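Local atomic coordinates of VIN1 (Oscarella pearsei, PDB entry 6BFI), a protein that probably binds actin filaments and may play a role in cell-cell adhesion, as a sponge homolog of vinculin. Residues K512-I517 / R593-S598; N668-A673 / M795-A800; P764-Q769 / E801-T806. All blocks are in the same frame, centred on the assembly; numbering follows the deposited sequence.

Interaction 1 (K512-I517 / R593-S598); sequences KEAKRI and RKFCSS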
ATOM      1  N   LYS A 512      37.403  17.509   1.896  1.00 85.35           N
ATOM      2  CA  LYS A 512      38.595  18.020   1.228  1.00 89.18           C
ATOM      3  C   LYS A 512      38.546  19.539   1.111  1.00 92.20           C
ATOM      4  O   LYS A 512      39.521  20.232   1.426  1.00 94.03           O
ATOM      5  CB  LYS A 512      38.748  17.377  -0.153  1.00 86.95           C
ATOM      6  CG  LYS A 512      39.359  18.299  -1.202  1.00 91.42           C
ATOM      7  CD  LYS A 512      40.060  17.531  -2.310  1.00 94.46           C
ATOM      8  CE  LYS A 512      41.398  16.983  -1.835  1.00 97.35           C
ATOM      9  NZ  LYS A 512      42.199  16.407  -2.952  1.00100.29           N
ATOM     10  N   GLU A 513      37.405  20.076   0.673  1.00 92.20           N
ATOM     11  CA  GLU A 513      37.279  21.524   0.539  1.00 94.69           C
ATOM     12  C   GLU A 513      37.395  22.214   1.893  1.00 97.61           C
ATOM     13  O   GLU A 513      37.973  23.301   1.996  1.00 98.58           O
ATOM     14  CB  GLU A 513      35.953  21.872  -0.138  1.00 95.25           C
ATOM     15  CG  GLU A 513      35.783  23.346  -0.470  1.00101.25           C
ATOM     16  CD  GLU A 513      36.933  23.899  -1.290  1.00105.51           C
ATOM     17  OE1 GLU A 513      37.490  24.947  -0.898  1.00110.77           O
ATOM     18  OE2 GLU A 513      37.282  23.283  -2.320  1.00101.71           O
ATOM     19  N   ALA A 514      36.865  21.588   2.948  1.00 97.18           N
ATOM     20  CA  ALA A 514      36.942  22.182   4.278  1.00 95.29           C
ATOM     21  C   ALA A 514      38.373  22.185   4.802  1.00 97.79           C
ATOM     22  O   ALA A 514      38.792  23.140   5.466  1.00102.10           O
ATOM     23  CB  ALA A 514      36.017  21.440   5.243  1.00 88.94           C
ATOM     24  N   LYS A 515      39.135  21.124   4.525  1.00 95.43           N
ATOM     25  CA  LYS A 515      40.547  21.119   4.893  1.00 96.92           C
ATOM     26  C   LYS A 515      41.317  22.173   4.108  1.00 99.23           C
ATOM     27  O   LYS A 515      42.220  22.825   4.648  1.00103.02           O
ATOM     28  CB  LYS A 515      41.149  19.731   4.668  1.00100.19           C
ATOM     29  CG  LYS A 515      40.619  18.658   5.607  1.00 98.96           C
ATOM     30  CD  LYS A 515      41.371  17.343   5.435  1.00 98.60           C
ATOM     31  CE  LYS A 515      41.155  16.747   4.050  1.00 97.01           C
ATOM     32  NZ  LYS A 515      41.818  15.419   3.903  1.00 95.04           N
ATOM     33  N   ARG A 516      40.970  22.354   2.831  1.00 97.10           N
ATOM     34  CA  ARG A 516      41.595  23.401   2.029  1.00100.38           C
ATOM     35  C   ARG A 516      41.317  24.780   2.615  1.00100.01           C
ATOM     36  O   ARG A 516      42.222  25.616   2.727  1.00105.92           O
ATOM     37  CB  ARG A 516      41.097  23.319   0.587  1.00 98.68           C
ATOM     38  CG  ARG A 516      41.502  24.501  -0.275  1.00102.47           C
ATOM     39  CD  ARG A 516      40.710  24.539  -1.570  1.00 97.56           C
ATOM     40  NE  ARG A 516      40.984  25.753  -2.330  1.00108.45           N
ATOM     41  CZ  ARG A 516      40.339  26.902  -2.158  1.00108.80           C
ATOM     42  NH1 ARG A 516      39.377  26.993  -1.250  1.00104.12           N
ATOM     43  NH2 ARG A 516      40.656  27.960  -2.893  1.00111.89           N
ATOM     44  N   ILE A 517      40.063  25.037   2.996  1.00 98.45           N
ATOM     45  CA  ILE A 517      39.709  26.321   3.591  1.00102.44           C
ATOM     46  C   ILE A 517      40.354  26.475   4.964  1.00105.56           C
ATOM     47  O   ILE A 517      40.625  27.596   5.412  1.00107.53           O
ATOM     48  CB  ILE A 517      38.174  26.461   3.655  1.00103.11           C
ATOM     49  CG1 ILE A 517      37.580  26.398   2.247  1.00105.26           C
ATOM     50  CG2 ILE A 517      37.763  27.760   4.330  1.00104.86           C
ATOM     51  CD1 ILE A 517      36.067  26.390   2.218  1.00102.71           C
ATOM     52  N   ARG A 593      45.349  21.206  12.377  1.00111.14           N
ATOM     53  CA  ARG A 593      45.652  19.779  12.316  1.00105.29           C
ATOM     54  C   ARG A 593      44.601  18.959  13.052  1.00101.06           C
ATOM     55  O   ARG A 593      44.155  17.915  12.555  1.00 99.76           O
ATOM     56  CB  ARG A 593      47.041  19.507  12.894  1.00105.51           C
ATOM     57  CG  ARG A 593      48.186  19.991  12.026  1.00107.26           C
ATOM     58  CD  ARG A 593      49.517  19.477  12.551  1.00115.49           C
ATOM     59  NE  ARG A 593      49.841  20.027  13.865  1.00117.98           N
ATOM     60  CZ  ARG A 593      50.654  21.060  14.061  1.00122.12           C
ATOM     61  NH1 ARG A 593      51.230  21.657  13.027  1.00119.44           N
ATOM     62  NH2 ARG A 593      50.894  21.496  15.291  1.00124.72           N
ATOM     63  N   LYS A 594      44.191  19.415  14.240  1.00100.43           N
ATOM     64  CA  LYS A 594      43.147  18.717  14.987  1.00 97.13           C
ATOM     65  C   LYS A 594      41.866  18.612  14.167  1.00 93.46           C
ATOM     66  O   LYS A 594      41.272  17.532  14.054  1.00 94.61           O
ATOM     67  CB  LYS A 594      42.878  19.436  16.310  1.00101.09           C
ATOM     68  CG  LYS A 594      44.077  19.528  17.236  1.00106.72           C
ATOM     69  CD  LYS A 594      43.761  20.393  18.448  1.00108.66           C
ATOM     70  CE  LYS A 594      44.972  20.544  19.356  1.00116.02           C
ATOM     71  NZ  LYS A 594      44.731  21.524  20.453  1.00120.47           N
ATOM     72  N   PHE A 595      41.431  19.731  13.581  1.00 94.32           N
ATOM     73  CA  PHE A 595      40.209  19.720  12.783  1.00 93.18           C
ATOM     74  C   PHE A 595      40.336  18.788  11.583  1.00 93.09           C
ATOM     75  O   PHE A 595      39.409  18.026  11.280  1.00 91.34           O
ATOM     76  CB  PHE A 595      39.866  21.136  12.325  1.00 95.61           C
ATOM     77  CG  PHE A 595      38.974  21.178  11.117  1.00 95.60           C
ATOM     78  CD1 PHE A 595      37.644  20.804  11.209  1.00 91.78           C
ATOM     79  CD2 PHE A 595      39.468  21.585   9.890  1.00 98.23           C
ATOM     80  CE1 PHE A 595      36.823  20.835  10.097  1.00 89.72           C
ATOM     81  CE2 PHE A 595      38.651  21.619   8.775  1.00 96.46           C
ATOM     82  CZ  PHE A 595      37.327  21.244   8.879  1.00 91.77           C
ATOM     83  N   CYS A 596      41.475  18.836  10.885  1.00 91.88           N
ATOM     84  CA  CYS A 596      41.664  17.968   9.728  1.00 89.31           C
ATOM     85  C   CYS A 596      41.599  16.498  10.123  1.00 87.56           C
ATOM     86  O   CYS A 596      40.965  15.689   9.434  1.00 86.76           O
ATOM     87  CB  CYS A 596      42.995  18.286   9.045  1.00 93.08           C
ATOM     88  SG  CYS A 596      43.066  19.914   8.253  1.00 97.38           S
ATOM     89  N   SER A 597      42.236  16.134  11.240  1.00 88.80           N
ATOM     90  CA  SER A 597      42.182  14.750  11.700  1.00 87.16           C
ATOM     91  C   SER A 597      40.762  14.347  12.083  1.00 87.45           C
ATOM     92  O   SER A 597      40.344  13.209  11.835  1.00 87.01           O
ATOM     93  CB  SER A 597      43.133  14.549  12.878  1.00 90.07           C
ATOM     94  OG  SER A 597      44.462  14.894  12.524  1.00 94.82           O
ATOM     95  N   SER A 598      40.003  15.267  12.685  1.00 81.69           N
ATOM     96  CA  SER A 598      38.629  14.955  13.074  1.00 86.53           C
ATOM     97  C   SER A 598      37.744  14.725  11.852  1.00 76.21           C
ATOM     98  O   SER A 598      36.962  13.765  11.804  1.00 88.67           O
ATOM     99  CB  SER A 598      38.066  16.078  13.944  1.00 84.37           C
ATOM    100  OG  SER A 598      38.824  16.242  15.130  1.00 82.48           O
TER
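The aliphatic part of K515 lies alongside the thiol arm of C596. Its CG comes 3.8 Å from C596 SG, and its CD sits 4.1 Å from C596 CB, so the lysine touches with its methylenes while its amine passes on. One residue back on each helix, toward the buried side, the F595 ring presents its edge to A514: CE2 meets A514 O at 3.6 Å, with the oxygen near the ring plane, and CZ rests on A514 CB at 3.9 Å. The ring gets there because CG of F595 stands anti to the backbone N (chi1 158°). It also touches M575 and V582 of helix 572-584 and L527 of helix 524-550, and so packs among helices 496-519, 524-550, 572-584 and 589-615, consistent with the helical bundles of the vinculin family.

The two segments run almost antiparallel (178°), with axes 10.1 Å apart and K515 facing C596 in register. K515 bends at chi3 (-65°), and its NZ reaches D600, farther along helix 589-615, in a salt bridge. An alanine in place of K515 would remove the methylenes over C596 and is likely to leave the D600 carboxylate without this mate. On the outer side of helix 512-517, R516 pairs with E513, in a salt bridge whose hydrogen bond is weak and bent, and with E522.

The pairing is apolar within the interface, apart from the aromatic edge turned to A514 O, where the ring's slightly positive rim probably gives an electrostatic gain; the K515-D600 salt bridge adds a charge attraction at the more exposed side.

Interaction 2 (N668-A673 / M795-A800); sequences NPIHHA and MLVGNA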
ATOM      1  N   ASN A 668     -15.432 -15.491 -21.137  1.00 81.12           N
ATOM      2  CA  ASN A 668     -14.790 -16.246 -20.059  1.00 73.63           C
ATOM      3  C   ASN A 668     -13.798 -15.366 -19.313  1.00 70.97           C
ATOM      4  O   ASN A 668     -12.580 -15.542 -19.426  1.00 74.08           O
ATOM      5  CB  ASN A 668     -14.094 -17.491 -20.615  1.00 72.37           C
ATOM      6  CG  ASN A 668     -15.072 -18.543 -21.098  1.00 68.44           C
ATOM      7  OD1 ASN A 668     -15.584 -18.465 -22.214  1.00 60.19           O
ATOM      8  ND2 ASN A 668     -15.329 -19.540 -20.259  1.00 65.07           N
ATOM      9  N   PRO A 669     -14.289 -14.411 -18.512  1.00 65.41           N
ATOM     10  CA  PRO A 669     -13.359 -13.597 -17.708  1.00 58.56           C
ATOM     11  C   PRO A 669     -12.593 -14.408 -16.676  1.00 55.22           C
ATOM     12  O   PRO A 669     -11.382 -14.204 -16.493  1.00 59.44           O
ATOM     13  CB  PRO A 669     -14.284 -12.564 -17.042  1.00 61.02           C
ATOM     14  CG  PRO A 669     -15.548 -12.584 -17.845  1.00 64.69           C
ATOM     15  CD  PRO A 669     -15.688 -13.988 -18.336  1.00 66.34           C
ATOM     16  N   ILE A 670     -13.280 -15.327 -15.991  1.00 48.20           N
ATOM     17  CA  ILE A 670     -12.619 -16.181 -15.009  1.00 48.23           C
ATOM     18  C   ILE A 670     -11.500 -16.976 -15.665  1.00 54.86           C
ATOM     19  O   ILE A 670     -10.403 -17.111 -15.108  1.00 55.66           O
ATOM     20  CB  ILE A 670     -13.650 -17.105 -14.335  1.00 48.79           C
ATOM     21  CG1 ILE A 670     -14.738 -16.280 -13.641  1.00 56.08           C
ATOM     22  CG2 ILE A 670     -12.972 -18.027 -13.340  1.00 49.72           C
ATOM     23  CD1 ILE A 670     -15.839 -17.119 -13.023  1.00 58.76           C
ATOM     24  N   HIS A 671     -11.754 -17.503 -16.868  1.00 56.79           N
ATOM     25  CA  HIS A 671     -10.733 -18.266 -17.576  1.00 54.76           C
ATOM     26  C   HIS A 671      -9.540 -17.391 -17.931  1.00 55.71           C
ATOM     27  O   HIS A 671      -8.394 -17.845 -17.877  1.00 58.54           O
ATOM     28  CB  HIS A 671     -11.327 -18.896 -18.837  1.00 54.81           C
ATOM     29  CG  HIS A 671     -10.405 -19.849 -19.531  1.00 62.74           C
ATOM     30  ND1 HIS A 671      -9.285 -19.435 -20.221  1.00 66.49           N
ATOM     31  CD2 HIS A 671     -10.440 -21.197 -19.648  1.00 68.23           C
ATOM     32  CE1 HIS A 671      -8.670 -20.487 -20.728  1.00 69.66           C
ATOM     33  NE2 HIS A 671      -9.350 -21.569 -20.395  1.00 71.81           N
ATOM     34  N   HIS A 672      -9.786 -16.133 -18.300  1.00 59.08           N
ATOM     35  CA  HIS A 672      -8.679 -15.231 -18.600  1.00 60.73           C
ATOM     36  C   HIS A 672      -7.829 -14.964 -17.363  1.00 61.83           C
ATOM     37  O   HIS A 672      -6.595 -14.985 -17.440  1.00 64.49           O
ATOM     38  CB  HIS A 672      -9.209 -13.922 -19.182  1.00 60.90           C
ATOM     39  CG  HIS A 672      -9.531 -13.998 -20.642  1.00 63.71           C
ATOM     40  ND1 HIS A 672      -8.740 -13.416 -21.608  1.00 62.91           N
ATOM     41  CD2 HIS A 672     -10.554 -14.591 -21.301  1.00 65.19           C
ATOM     42  CE1 HIS A 672      -9.264 -13.642 -22.800  1.00 63.55           C
ATOM     43  NE2 HIS A 672     -10.364 -14.354 -22.641  1.00 65.48           N
ATOM     44  N   ALA A 673      -8.465 -14.716 -16.213  1.00 59.54           N
ATOM     45  CA  ALA A 673      -7.698 -14.486 -14.989  1.00 58.44           C
ATOM     46  C   ALA A 673      -6.892 -15.724 -14.608  1.00 57.58           C
ATOM     47  O   ALA A 673      -5.701 -15.635 -14.269  1.00 63.15           O
ATOM     48  CB  ALA A 673      -8.634 -14.076 -13.852  1.00 55.55           C
ATOM     49  N   MET A 795     -20.766 -10.762  -9.422  1.00 60.44           N
ATOM     50  CA  MET A 795     -20.075 -10.829  -8.140  1.00 58.97           C
ATOM     51  C   MET A 795     -19.097 -11.997  -8.103  1.00 60.32           C
ATOM     52  O   MET A 795     -17.972 -11.857  -7.605  1.00 64.32           O
ATOM     53  CB  MET A 795     -21.089 -10.934  -7.002  1.00 57.71           C
ATOM     54  CG  MET A 795     -21.967  -9.701  -6.856  1.00 64.46           C
ATOM     55  SD  MET A 795     -23.270  -9.902  -5.628  1.00 69.81           S
ATOM     56  CE  MET A 795     -22.312  -9.970  -4.118  1.00 64.61           C
ATOM     57  N   LEU A 796     -19.503 -13.154  -8.634  1.00 55.47           N
ATOM     58  CA  LEU A 796     -18.600 -14.299  -8.659  1.00 51.38           C
ATOM     59  C   LEU A 796     -17.352 -13.992  -9.477  1.00 46.94           C
ATOM     60  O   LEU A 796     -16.228 -14.254  -9.033  1.00 43.36           O
ATOM     61  CB  LEU A 796     -19.318 -15.533  -9.208  1.00 53.64           C
ATOM     62  CG  LEU A 796     -18.461 -16.799  -9.321  1.00 51.67           C
ATOM     63  CD1 LEU A 796     -17.888 -17.198  -7.968  1.00 47.97           C
ATOM     64  CD2 LEU A 796     -19.269 -17.941  -9.920  1.00 53.93           C
ATOM     65  N   VAL A 797     -17.526 -13.416 -10.671  1.00 51.34           N
ATOM     66  CA  VAL A 797     -16.370 -13.166 -11.527  1.00 54.36           C
ATOM     67  C   VAL A 797     -15.487 -12.075 -10.939  1.00 53.59           C
ATOM     68  O   VAL A 797     -14.258 -12.136 -11.057  1.00 53.46           O
ATOM     69  CB  VAL A 797     -16.802 -12.832 -12.970  1.00 61.26           C
ATOM     70  CG1 VAL A 797     -17.621 -13.970 -13.565  1.00 61.90           C
ATOM     71  CG2 VAL A 797     -17.573 -11.527 -13.029  1.00 67.34           C
ATOM     72  N   GLY A 798     -16.078 -11.070 -10.287  1.00 55.62           N
ATOM     73  CA  GLY A 798     -15.259 -10.070  -9.619  1.00 48.83           C
ATOM     74  C   GLY A 798     -14.422 -10.672  -8.506  1.00 47.75           C
ATOM     75  O   GLY A 798     -13.215 -10.423  -8.409  1.00 51.02           O
ATOM     76  N   ASN A 799     -15.053 -11.492  -7.661  1.00 50.43           N
ATOM     77  CA  ASN A 799     -14.334 -12.163  -6.583  1.00 49.42           C
ATOM     78  C   ASN A 799     -13.207 -13.037  -7.127  1.00 50.80           C
ATOM     79  O   ASN A 799     -12.080 -13.005  -6.618  1.00 51.39           O
ATOM     80  CB  ASN A 799     -15.311 -12.995  -5.751  1.00 49.91           C
ATOM     81  CG  ASN A 799     -14.640 -13.687  -4.584  1.00 57.60           C
ATOM     82  OD1 ASN A 799     -14.151 -14.809  -4.709  1.00 65.23           O
ATOM     83  ND2 ASN A 799     -14.615 -13.019  -3.437  1.00 60.80           N
ATOM     84  N   ALA A 800     -13.496 -13.826  -8.167  1.00 51.90           N
ATOM     85  CA  ALA A 800     -12.495 -14.742  -8.711  1.00 50.90           C
ATOM     86  C   ALA A 800     -11.341 -13.988  -9.360  1.00 42.85           C
ATOM     87  O   ALA A 800     -10.177 -14.380  -9.215  1.00 48.64           O
ATOM     88  CB  ALA A 800     -13.145 -15.695  -9.715  1.00 49.69           C
TER
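The backbone N of A800, the residue whose methyl faces I670, donates to L796 O at 2.9 Å, and N799 N does the same to M795 O. These are ordinary helix bonds, and the helix they belong to brings V797 and A800 onto the face turned to helix 669-682. I670 is what that face receives. Its CG1 and CD1 both lie 3.7 Å from V797 CG1, the two side chains crossing at about a right angle, so a single valine methyl is met by the last two carbons of the isoleucine arm. A800 CB touches more loosely, 4.3 Å from I670 CG1. The arm is fully extended, with CD1 anti to CA (chi2 176°), and this carries its end closer to helix 786-817 than the direction of its CB alone would suggest.

By sequence order these are the first and last helices of the C-terminal bundle, 669-682 through 786-817, which probably corresponds to the five-helix tail of vinculin; they run in roughly the same direction, and the I670 side chain projects between them from the first turn of helix 669-682. Helix 690-710 supplies the next layer, M702 against I670 and T709 against L796.

N668 occupies the N-cap position of helix 669-682, though its side chain makes no capping bond; its ND2 is instead hydrogen-bonded to S706 on helix 690-710, tying the helix start to that neighbour. H672 NE2 donates to P663 O, in the preceding loop. P669 and A673, one residue before and three after I670, pack on E801 and M804 of helix 786-817, past the end of 795-800.

Interaction 3 (P764-Q769 / E801-T806); sequences PTISTQ and ENLMRT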
ATOM      1  N   PRO A 764      -8.024 -15.266   2.932  1.00 67.01           N
ATOM      2  CA  PRO A 764      -9.108 -16.075   3.524  1.00 69.32           C
ATOM      3  C   PRO A 764     -10.499 -15.509   3.288  1.00 70.03           C
ATOM      4  O   PRO A 764     -11.421 -16.266   2.951  1.00 78.66           O
ATOM      5  CB  PRO A 764      -8.749 -16.101   5.018  1.00 70.40           C
ATOM      6  CG  PRO A 764      -7.856 -14.929   5.220  1.00 66.67           C
ATOM      7  CD  PRO A 764      -7.063 -14.834   3.963  1.00 64.37           C
ATOM      8  N   THR A 765     -10.681 -14.195   3.448  1.00 66.67           N
ATOM      9  CA  THR A 765     -11.987 -13.602   3.182  1.00 63.41           C
ATOM     10  C   THR A 765     -12.361 -13.734   1.712  1.00 55.26           C
ATOM     11  O   THR A 765     -13.536 -13.937   1.380  1.00 56.01           O
ATOM     12  CB  THR A 765     -12.003 -12.135   3.609  1.00 64.55           C
ATOM     13  OG1 THR A 765     -10.816 -11.483   3.142  1.00 65.11           O
ATOM     14  CG2 THR A 765     -12.081 -12.027   5.120  1.00 68.36           C
ATOM     15  N   ILE A 766     -11.376 -13.626   0.816  1.00 52.39           N
ATOM     16  CA  ILE A 766     -11.642 -13.836  -0.606  1.00 54.55           C
ATOM     17  C   ILE A 766     -12.176 -15.240  -0.846  1.00 53.79           C
ATOM     18  O   ILE A 766     -13.135 -15.429  -1.600  1.00 53.12           O
ATOM     19  CB  ILE A 766     -10.378 -13.578  -1.446  1.00 54.50           C
ATOM     20  CG1 ILE A 766      -9.945 -12.117  -1.368  1.00 54.04           C
ATOM     21  CG2 ILE A 766     -10.639 -13.936  -2.891  1.00 55.40           C
ATOM     22  CD1 ILE A 766      -8.584 -11.876  -1.997  1.00 52.91           C
ATOM     23  N   SER A 767     -11.564 -16.247  -0.217  1.00 55.90           N
ATOM     24  CA  SER A 767     -11.983 -17.624  -0.465  1.00 57.24           C
ATOM     25  C   SER A 767     -13.345 -17.911   0.156  1.00 58.59           C
ATOM     26  O   SER A 767     -14.166 -18.629  -0.434  1.00 58.69           O
ATOM     27  CB  SER A 767     -10.929 -18.598   0.063  1.00 62.72           C
ATOM     28  OG  SER A 767     -10.750 -18.454   1.459  1.00 67.39           O
ATOM     29  N   THR A 768     -13.603 -17.363   1.347  1.00 58.69           N
ATOM     30  CA  THR A 768     -14.919 -17.510   1.965  1.00 57.38           C
ATOM     31  C   THR A 768     -16.002 -16.892   1.087  1.00 56.97           C
ATOM     32  O   THR A 768     -17.017 -17.534   0.771  1.00 59.12           O
ATOM     33  CB  THR A 768     -14.912 -16.868   3.353  1.00 54.22           C
ATOM     34  OG1 THR A 768     -13.878 -17.461   4.150  1.00 55.83           O
ATOM     35  CG2 THR A 768     -16.253 -17.059   4.045  1.00 49.95           C
ATOM     36  N   GLN A 769     -15.789 -15.640   0.669  1.00 54.93           N
ATOM     37  CA  GLN A 769     -16.710 -15.006  -0.266  1.00 57.87           C
ATOM     38  C   GLN A 769     -16.828 -15.803  -1.557  1.00 58.55           C
ATOM     39  O   GLN A 769     -17.895 -15.826  -2.174  1.00 61.04           O
ATOM     40  CB  GLN A 769     -16.258 -13.577  -0.564  1.00 56.25           C
ATOM     41  CG  GLN A 769     -16.286 -12.654   0.641  1.00 61.41           C
ATOM     42  CD  GLN A 769     -15.844 -11.242   0.304  1.00 66.51           C
ATOM     43  OE1 GLN A 769     -15.737 -10.874  -0.866  1.00 72.76           O
ATOM     44  NE2 GLN A 769     -15.582 -10.443   1.332  1.00 67.26           N
ATOM     45  N   GLU A 801     -11.644 -12.911 -10.088  1.00 55.10           N
ATOM     46  CA  GLU A 801     -10.588 -12.075 -10.648  1.00 57.41           C
ATOM     47  C   GLU A 801      -9.696 -11.513  -9.548  1.00 55.07           C
ATOM     48  O   GLU A 801      -8.463 -11.554  -9.649  1.00 52.57           O
ATOM     49  CB  GLU A 801     -11.198 -10.945 -11.480  1.00 60.03           C
ATOM     50  CG  GLU A 801     -11.753 -11.393 -12.820  1.00 65.30           C
ATOM     51  CD  GLU A 801     -12.543 -10.303 -13.518  1.00 72.27           C
ATOM     52  OE1 GLU A 801     -13.055  -9.401 -12.824  1.00 75.18           O
ATOM     53  OE2 GLU A 801     -12.649 -10.347 -14.763  1.00 75.89           O
ATOM     54  N   ASN A 802     -10.307 -10.991  -8.479  1.00 50.91           N
ATOM     55  CA  ASN A 802      -9.517 -10.478  -7.363  1.00 52.71           C
ATOM     56  C   ASN A 802      -8.636 -11.568  -6.759  1.00 53.32           C
ATOM     57  O   ASN A 802      -7.463 -11.324  -6.438  1.00 57.59           O
ATOM     58  CB  ASN A 802     -10.441  -9.877  -6.307  1.00 60.33           C
ATOM     59  CG  ASN A 802      -9.702  -9.475  -5.052  1.00 63.07           C
ATOM     60  OD1 ASN A 802     -10.036  -9.917  -3.956  1.00 66.10           O
ATOM     61  ND2 ASN A 802      -8.684  -8.639  -5.207  1.00 63.78           N
ATOM     62  N   LEU A 803      -9.177 -12.780  -6.608  1.00 48.76           N
ATOM     63  CA  LEU A 803      -8.378 -13.882  -6.076  1.00 54.81           C
ATOM     64  C   LEU A 803      -7.189 -14.195  -6.977  1.00 55.40           C
ATOM     65  O   LEU A 803      -6.076 -14.419  -6.489  1.00 60.14           O
ATOM     66  CB  LEU A 803      -9.240 -15.131  -5.896  1.00 54.16           C
ATOM     67  CG  LEU A 803      -8.478 -16.359  -5.387  1.00 52.22           C
ATOM     68  CD1 LEU A 803      -7.828 -16.070  -4.040  1.00 50.55           C
ATOM     69  CD2 LEU A 803      -9.390 -17.573  -5.297  1.00 50.63           C
ATOM     70  N   MET A 804      -7.402 -14.214  -8.295  1.00 51.36           N
ATOM     71  CA  MET A 804      -6.303 -14.538  -9.200  1.00 54.06           C
ATOM     72  C   MET A 804      -5.230 -13.453  -9.192  1.00 55.80           C
ATOM     73  O   MET A 804      -4.031 -13.761  -9.165  1.00 58.69           O
ATOM     74  CB  MET A 804      -6.839 -14.775 -10.611  1.00 54.13           C
ATOM     75  CG  MET A 804      -7.532 -16.123 -10.764  1.00 55.77           C
ATOM     76  SD  MET A 804      -6.753 -17.393  -9.738  1.00 56.35           S
ATOM     77  CE  MET A 804      -6.411 -18.666 -10.938  1.00 59.30           C
ATOM     78  N   ARG A 805      -5.636 -12.178  -9.209  1.00 54.50           N
ATOM     79  CA  ARG A 805      -4.669 -11.092  -9.066  1.00 53.22           C
ATOM     80  C   ARG A 805      -3.850 -11.259  -7.793  1.00 53.50           C
ATOM     81  O   ARG A 805      -2.616 -11.140  -7.805  1.00 58.41           O
ATOM     82  CB  ARG A 805      -5.384  -9.741  -9.062  1.00 55.50           C
ATOM     83  CG  ARG A 805      -5.915  -9.304 -10.412  1.00 63.77           C
ATOM     84  CD  ARG A 805      -6.330  -7.840 -10.380  1.00 68.95           C
ATOM     85  NE  ARG A 805      -7.359  -7.587  -9.376  1.00 73.42           N
ATOM     86  CZ  ARG A 805      -8.664  -7.595  -9.626  1.00 74.30           C
ATOM     87  NH1 ARG A 805      -9.104  -7.839 -10.852  1.00 75.45           N
ATOM     88  NH2 ARG A 805      -9.528  -7.355  -8.651  1.00 75.61           N
ATOM     89  N   THR A 806      -4.529 -11.560  -6.684  1.00 49.32           N
ATOM     90  CA  THR A 806      -3.832 -11.731  -5.414  1.00 50.83           C
ATOM     91  C   THR A 806      -2.830 -12.880  -5.478  1.00 55.07           C
ATOM     92  O   THR A 806      -1.693 -12.742  -5.015  1.00 56.45           O
ATOM     93  CB  THR A 806      -4.846 -11.957  -4.294  1.00 48.45           C
ATOM     94  OG1 THR A 806      -5.724 -10.828  -4.217  1.00 49.80           O
ATOM     95  CG2 THR A 806      -4.140 -12.132  -2.961  1.00 46.89           C
TER
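I766 sends CG1 anti to its own carbonyl carbon (chi1 -65°) and CG2 anti to the backbone N, so its two branches straddle different residues of helix 786-817, while N802 swings its amide in with CG anti to the backbone N (chi1 173°). The CG2 branch lies 3.5 Å from L803 CB and 3.7 Å from L803 CD1. The longer branch ends at CD1, 3.1 Å from N802 OD1, a close carbon-oxygen approach in which the two side chains cross at about a right angle, and 3.8 Å from T806 OG1. That hydroxyl donates to N802 O at 2.9 Å and meets the I766 methyl only in van der Waals contact.

On the opposite helix P764 O takes three donors, T768 N, T768 OG1 and S767 OG, the last at 2.7 Å.

The segments are antiparallel, crossing at -149° with axes 10.1 Å apart. L803 also meets I729 of helix 718-745 and M702 of helix 690-710, whereas N802 touches E256 and E257. An isoleucine inserted among N802, L803 and T806 of a neighbouring antiparallel helix fits the packing of helical bundles such as the vinculin tail, and the E256 and E257 contacts are consistent with a closed head-to-tail form.

Interactions 2 and 3 are neighbours, with centres 10 Å apart, and both draw on helix 786-817: residues 795-800 face helix 669-682, and the next turn and a half, 801-806, faces helix 763-778. They also touch directly. N799, from the first of these, bonds weakly through ND2 to I766 O, and A673 CB packs 3.8 Å from M804 CB. The shared helix is thus wedged between two partners of one C-terminal bundle. Interaction 1 belongs to a separate four-helix bundle across the chain's centre, its own centre 67 Å from that of interaction 2 and 62 Å from that of interaction 3, with no atoms touching.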